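Long-range contacts in 6-aminohexanoate-cyclic-dimer hydrolase (Arthrobacter sp., PDB 3A2Q), which hydrolyses the cyclic dimer of 6-aminohexanoic acid, a by-product of nylon-6 manufacture, to the linear dimer, as a member of the amidase family: residues 40-45 with 138-143; 154-159 with 180-185. The protein carries 1 engineered substitution. All coordinates share one frame; numbering follows the deposited sequence.

Contact 1 of 2, residues 40-45 with 138-143; sequences PEINAV and RNPWNL
Ile42 sets its CG1 between the backbone N and the carbonyl carbon (chi1 55°), which turns the shorter branch, CG2, towards Leu143 and Pro140. Leu143, with CG anti to its own carbonyl carbon (chi1 -59°), brings CD2 to meet it. The setting is the C-terminal end of helix 24-42 in the amidase fold, packed against a loop that makes an Asx turn and a type I beta turn. CG2 of Ile42 lies 3.7 Å from CD2 of Leu143, the two side chains crossing at about a right angle, and 4.1 Å from CG of Pro140. A branched residue suits this place: CG2 also rests on Arg138 O at 3.4 Å, and meets the proline more loosely. Leu143 works at both its tips: its CD1 comes within 3.7 Å of OE1 of Glu41, a contact without a bond, where Glu41, exposed, can probably keep its carboxylate in solvent.

The backbone joins the two segments at one point. Arg138 N donates to Ile42 O at 2.8 Å and 160°, using a carbonyl at the end of the helix. Asn43 follows with positive phi, a conformation asparagine tolerates well, and leaves the helix; its ND2 bonds Ala136 O and Trp134 O, tying the turn to the residues leading into Arg138. Within the loop, Asn139 OD1 accepts from Trp141 N at 2.9 Å, the Asx turn, while Pro140, whose ring restricts phi, suits the second position of the beta turn. The extended Arg138 chain passes Glu41 O, its CD 3.9 Å away, and its end leads away from 40-45. Its guanidinium then closes back on its own loop: NH1 donates to Leu143 O at 2.8 Å, with that oxygen lying nearly in the guanidinium plane.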
loop_
_atom_site.group_PDB
_atom_site.type_symbol
_atom_site.label_atom_id
_atom_site.label_comp_id
_atom_site.label_asym_id
_atom_site.label_seq_id
_atom_site.Cartn_x
_atom_site.Cartn_y
_atom_site.Cartn_z
ATOM N N PRO A 40 -6.739 13.733 -15.424
ATOM C CA PRO A 40 -7.648 14.798 -14.985
ATOM C C PRO A 40 -8.940 14.253 -14.378
ATOM O O PRO A 40 -9.511 14.850 -13.466
ATOM C CB PRO A 40 -7.899 15.594 -16.265
ATOM C CG PRO A 40 -6.648 15.368 -17.066
ATOM C CD PRO A 40 -6.350 13.911 -16.835
ATOM N N GLU A 41 -9.389 13.107 -14.873
ATOM C CA GLU A 41 -10.619 12.505 -14.375
ATOM C C GLU A 41 -10.502 11.819 -13.016
ATOM O O GLU A 41 -11.482 11.734 -12.278
ATOM C CB GLU A 41 -11.162 11.501 -15.392
ATOM C CG GLU A 41 -11.543 12.114 -16.723
ATOM C CD GLU A 41 -12.387 11.180 -17.563
ATOM O OE1 GLU A 41 -13.519 10.857 -17.139
ATOM O OE2 GLU A 41 -11.922 10.766 -18.644
ATOM N N ILE A 42 -9.313 11.333 -12.673
ATOM C CA ILE A 42 -9.149 10.639 -11.402
ATOM C C ILE A 42 -8.301 11.343 -10.342
ATOM O O ILE A 42 -8.338 10.958 -9.174
ATOM C CB ILE A 42 -8.606 9.207 -11.628
ATOM C CG1 ILE A 42 -7.307 9.249 -12.431
ATOM C CG2 ILE A 42 -9.643 8.374 -12.359
ATOM C CD1 ILE A 42 -6.678 7.880 -12.644
ATOM N N ASN A 43 -7.548 12.369 -10.735
ATOM C CA ASN A 43 -6.721 13.121 -9.789
ATOM C C ASN A 43 -5.818 12.172 -8.985
ATOM O O ASN A 43 -5.734 12.260 -7.760
ATOM C CB ASN A 43 -7.640 13.931 -8.858
ATOM C CG ASN A 43 -6.876 14.867 -7.928
ATOM O OD1 ASN A 43 -5.899 15.500 -8.327
ATOM N ND2 ASN A 43 -7.340 14.974 -6.687
ATOM N N ALA A 44 -5.147 11.269 -9.700
ATOM C CA ALA A 44 -4.249 10.285 -9.096
ATOM C C ALA A 44 -2.832 10.845 -8.958
ATOM O O ALA A 44 -2.259 10.844 -7.866
ATOM C CB ALA A 44 -4.234 9.019 -9.938
ATOM N N VAL A 45 -2.267 11.298 -10.076
ATOM C CA VAL A 45 -0.932 11.891 -10.081
ATOM C C VAL A 45 -1.117 13.368 -9.757
ATOM O O VAL A 45 -1.700 14.108 -10.549
ATOM C CB VAL A 45 -0.262 11.770 -11.466
ATOM C CG1 VAL A 45 1.091 12.472 -11.451
ATOM C CG2 VAL A 45 -0.089 10.315 -11.837
ATOM N N ARG A 138 -10.283 9.801 -7.483
ATOM C CA ARG A 138 -11.453 9.004 -7.812
ATOM C C ARG A 138 -11.118 7.659 -8.436
ATOM O O ARG A 138 -10.085 7.501 -9.085
ATOM C CB ARG A 138 -12.368 9.815 -8.735
ATOM C CG ARG A 138 -12.867 11.102 -8.080
ATOM C CD ARG A 138 -13.659 11.980 -9.046
ATOM N NE ARG A 138 -14.256 13.132 -8.368
ATOM C CZ ARG A 138 -15.374 13.090 -7.649
ATOM N NH1 ARG A 138 -16.040 11.952 -7.506
ATOM N NH2 ARG A 138 -15.830 14.189 -7.063
ATOM N N ASN A 139 -12.015 6.697 -8.240
ATOM C CA ASN A 139 -11.823 5.343 -8.737
ATOM C C ASN A 139 -12.061 5.181 -10.235
ATOM O O ASN A 139 -13.135 5.501 -10.745
ATOM C CB ASN A 139 -12.737 4.389 -7.969
ATOM C CG ASN A 139 -12.243 2.960 -8.001
ATOM O OD1 ASN A 139 -11.981 2.408 -9.064
ATOM N ND2 ASN A 139 -12.117 2.350 -6.824
ATOM N N PRO A 140 -11.050 4.682 -10.962
ATOM C CA PRO A 140 -11.143 4.468 -12.410
ATOM C C PRO A 140 -12.293 3.528 -12.785
ATOM O O PRO A 140 -12.813 3.582 -13.900
ATOM C CB PRO A 140 -9.780 3.874 -12.767
ATOM C CG PRO A 140 -8.869 4.421 -11.698
ATOM C CD PRO A 140 -9.707 4.342 -10.460
ATOM N N TRP A 141 -12.682 2.663 -11.852
ATOM C CA TRP A 141 -13.765 1.721 -12.102
ATOM C C TRP A 141 -15.130 2.383 -11.927
ATOM O O TRP A 141 -16.118 1.933 -12.498
ATOM C CB TRP A 141 -13.657 0.506 -11.167
ATOM C CG TRP A 141 -12.395 -0.290 -11.349
ATOM C CD1 TRP A 141 -11.160 0.004 -10.847
ATOM C CD2 TRP A 141 -12.238 -1.485 -12.125
ATOM N NE1 TRP A 141 -10.240 -0.931 -11.265
ATOM C CE2 TRP A 141 -10.875 -1.857 -12.052
ATOM C CE3 TRP A 141 -13.116 -2.277 -12.877
ATOM C CZ2 TRP A 141 -10.367 -2.988 -12.705
ATOM C CZ3 TRP A 141 -12.607 -3.407 -13.531
ATOM C CH2 TRP A 141 -11.245 -3.747 -13.438
ATOM N N ASN A 142 -15.170 3.444 -11.126
ATOM C CA ASN A 142 -16.396 4.195 -10.858
ATOM C C ASN A 142 -15.982 5.519 -10.214
ATOM O O ASN A 142 -15.668 5.567 -9.028
ATOM C CB ASN A 142 -17.292 3.411 -9.900
ATOM C CG ASN A 142 -18.669 4.008 -9.778
ATOM O OD1 ASN A 142 -18.823 5.224 -9.696
ATOM N ND2 ASN A 142 -19.684 3.152 -9.748
ATOM N N LEU A 143 -16.003 6.592 -11.000
ATOM C CA LEU A 143 -15.584 7.917 -10.532
ATOM C C LEU A 143 -16.276 8.469 -9.288
ATOM O O LEU A 143 -15.785 9.413 -8.661
ATOM C CB LEU A 143 -15.695 8.920 -11.681
ATOM C CG LEU A 143 -14.837 8.551 -12.894
ATOM C CD1 LEU A 143 -15.050 9.562 -14.012
ATOM C CD2 LEU A 143 -13.367 8.496 -12.484
#

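Contact 2 of 2, residues 154-159 with 180-185; sequences SGAAVA and SVCGVV
Val184, Cys182 and Ala159 carry most of this buried contact, in which the end of helix 176-182 and the residues after it lie against helix 152-159. Val184 places its CG1 methyl on the helix backbone itself, 3.6 Å from CA of Ala159, and the same methyl meets CG1 of Val158 at 3.9 Å, the two valines crossing obliquely. A branched side chain suits the spot: CG1 rests on Ala159 and Val158, and Gly155 O lies 4.1 Å from CG1 and 4.2 Å from CG2.

Cys182 has SG anti to its carbonyl carbon (chi1 -64°), which sets the sulfur 3.7 Å from Ala156 N, while its CB lies 3.7 Å from Gly155 O. These are van der Waals contacts, and at Gly155, which has no side chain, Cys182 packs directly on the helix backbone. Ala159, small enough to fit here, touches CB of Cys182 at 3.9 Å and presses its own CB to 3.2 Å from Cys182 O, a tight approach.

Gly183, with positive phi, ends the second helix in a Schellman motif and turns the chain so that Val184 faces the first helix and Val185 begins strand 185-188. Phe215 of strand 211-216 touches both Val158 and Val184, and Ala166 of strand 165-170 also packs on Val158, so helix 152-159 and Val184, just after helix 176-182, pack against the central mixed sheet.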
loop_
_atom_site.group_PDB
_atom_site.type_symbol
_atom_site.label_atom_id
_atom_site.label_comp_id
_atom_site.label_asym_id
_atom_site.label_seq_id
_atom_site.Cartn_x
_atom_site.Cartn_y
_atom_site.Cartn_z
ATOM N N SER A 154 -1.555 5.948 -5.902
ATOM C CA SER A 154 -0.744 4.946 -6.574
ATOM C C SER A 154 -1.612 3.790 -7.041
ATOM O O SER A 154 -1.430 3.287 -8.146
ATOM C CB SER A 154 0.362 4.441 -5.644
ATOM O OG SER A 154 1.303 5.469 -5.387
ATOM N N GLY A 155 -2.553 3.366 -6.200
ATOM C CA GLY A 155 -3.429 2.275 -6.589
ATOM C C GLY A 155 -4.230 2.623 -7.835
ATOM O O GLY A 155 -4.299 1.839 -8.785
ATOM N N ALA A 156 -4.829 3.810 -7.837
ATOM C CA ALA A 156 -5.629 4.270 -8.973
ATOM C C ALA A 156 -4.768 4.454 -10.216
ATOM O O ALA A 156 -5.178 4.103 -11.325
ATOM C CB ALA A 156 -6.324 5.587 -8.624
ATOM N N ALA A 157 -3.574 5.010 -10.031
ATOM C CA ALA A 157 -2.667 5.244 -11.148
ATOM C C ALA A 157 -2.367 3.948 -11.889
ATOM O O ALA A 157 -2.462 3.888 -13.112
ATOM C CB ALA A 157 -1.374 5.872 -10.648
ATOM N N VAL A 158 -2.007 2.907 -11.145
ATOM C CA VAL A 158 -1.701 1.621 -11.754
ATOM C C VAL A 158 -2.939 0.990 -12.390
ATOM O O VAL A 158 -2.856 0.370 -13.447
ATOM C CB VAL A 158 -1.091 0.646 -10.711
ATOM C CG1 VAL A 158 -0.860 -0.728 -11.345
ATOM C CG2 VAL A 158 0.224 1.216 -10.192
ATOM N N ALA A 159 -4.091 1.166 -11.753
ATOM C CA ALA A 159 -5.332 0.612 -12.276
ATOM C C ALA A 159 -5.710 1.272 -13.606
ATOM O O ALA A 159 -6.345 0.652 -14.454
ATOM C CB ALA A 159 -6.448 0.804 -11.263
ATOM N N SER A 180 -6.924 -3.516 -3.328
ATOM C CA SER A 180 -8.193 -4.239 -3.332
ATOM C C SER A 180 -9.279 -3.405 -4.021
ATOM O O SER A 180 -9.986 -3.877 -4.916
ATOM C CB SER A 180 -8.622 -4.541 -1.890
ATOM O OG SER A 180 -9.906 -5.153 -1.845
ATOM N N VAL A 181 -9.389 -2.154 -3.591
ATOM C CA VAL A 181 -10.389 -1.226 -4.117
ATOM C C VAL A 181 -10.202 -0.853 -5.586
ATOM O O VAL A 181 -11.184 -0.600 -6.289
ATOM C CB VAL A 181 -10.402 0.066 -3.261
ATOM C CG1 VAL A 181 -11.280 1.144 -3.911
ATOM C CG2 VAL A 181 -10.885 -0.261 -1.864
ATOM N N CYS A 182 -8.953 -0.835 -6.053
ATOM C CA CYS A 182 -8.658 -0.466 -7.436
ATOM C C CYS A 182 -8.345 -1.616 -8.387
ATOM O O CYS A 182 -8.005 -1.387 -9.546
ATOM C CB CYS A 182 -7.514 0.547 -7.472
ATOM S SG CYS A 182 -7.937 2.110 -6.667
ATOM N N GLY A 183 -8.448 -2.848 -7.905
ATOM C CA GLY A 183 -8.209 -3.989 -8.776
ATOM C C GLY A 183 -6.794 -4.218 -9.268
ATOM O O GLY A 183 -6.587 -4.581 -10.428
ATOM N N VAL A 184 -5.812 -4.002 -8.400
ATOM C CA VAL A 184 -4.419 -4.235 -8.770
ATOM C C VAL A 184 -3.764 -5.054 -7.662
ATOM O O VAL A 184 -4.394 -5.333 -6.643
ATOM C CB VAL A 184 -3.635 -2.910 -8.966
ATOM C CG1 VAL A 184 -4.275 -2.090 -10.078
ATOM C CG2 VAL A 184 -3.598 -2.117 -7.670
ATOM N N VAL A 185 -2.516 -5.462 -7.876
ATOM C CA VAL A 185 -1.799 -6.232 -6.868
ATOM C C VAL A 185 -1.085 -5.286 -5.907
ATOM O O VAL A 185 -0.365 -4.387 -6.335
ATOM C CB VAL A 185 -0.743 -7.156 -7.504
ATOM C CG1 VAL A 185 -0.093 -8.004 -6.421
ATOM C CG2 VAL A 185 -1.388 -8.043 -8.552
#

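How the contacts relate
Both segments of contact 1 precede those of contact 2 in sequence, yet their centres are only 11 Å apart. Loop 138-143 provides most of the link: Trp141 NE1 lies 2.9 Å from Cys182 O and Asn139 ND2 3.1 Å from Val181 O, both probable hydrogen bonds. Pro140 CG packs on Ala156 O at 3.7 Å, and Ala44 CB on Ala157 N at 4.1 Å. Contact 1 lies away from the active site and ligand pocket. In contact 2, the side-chain position of Gly155 is about 9 Å from the side chain of Lys72 (charge relay by similarity), about 10 Å from that of Ala174, engineered at the probable acyl-ester position, and about 13 Å from bound 6-aminohexanoic acid.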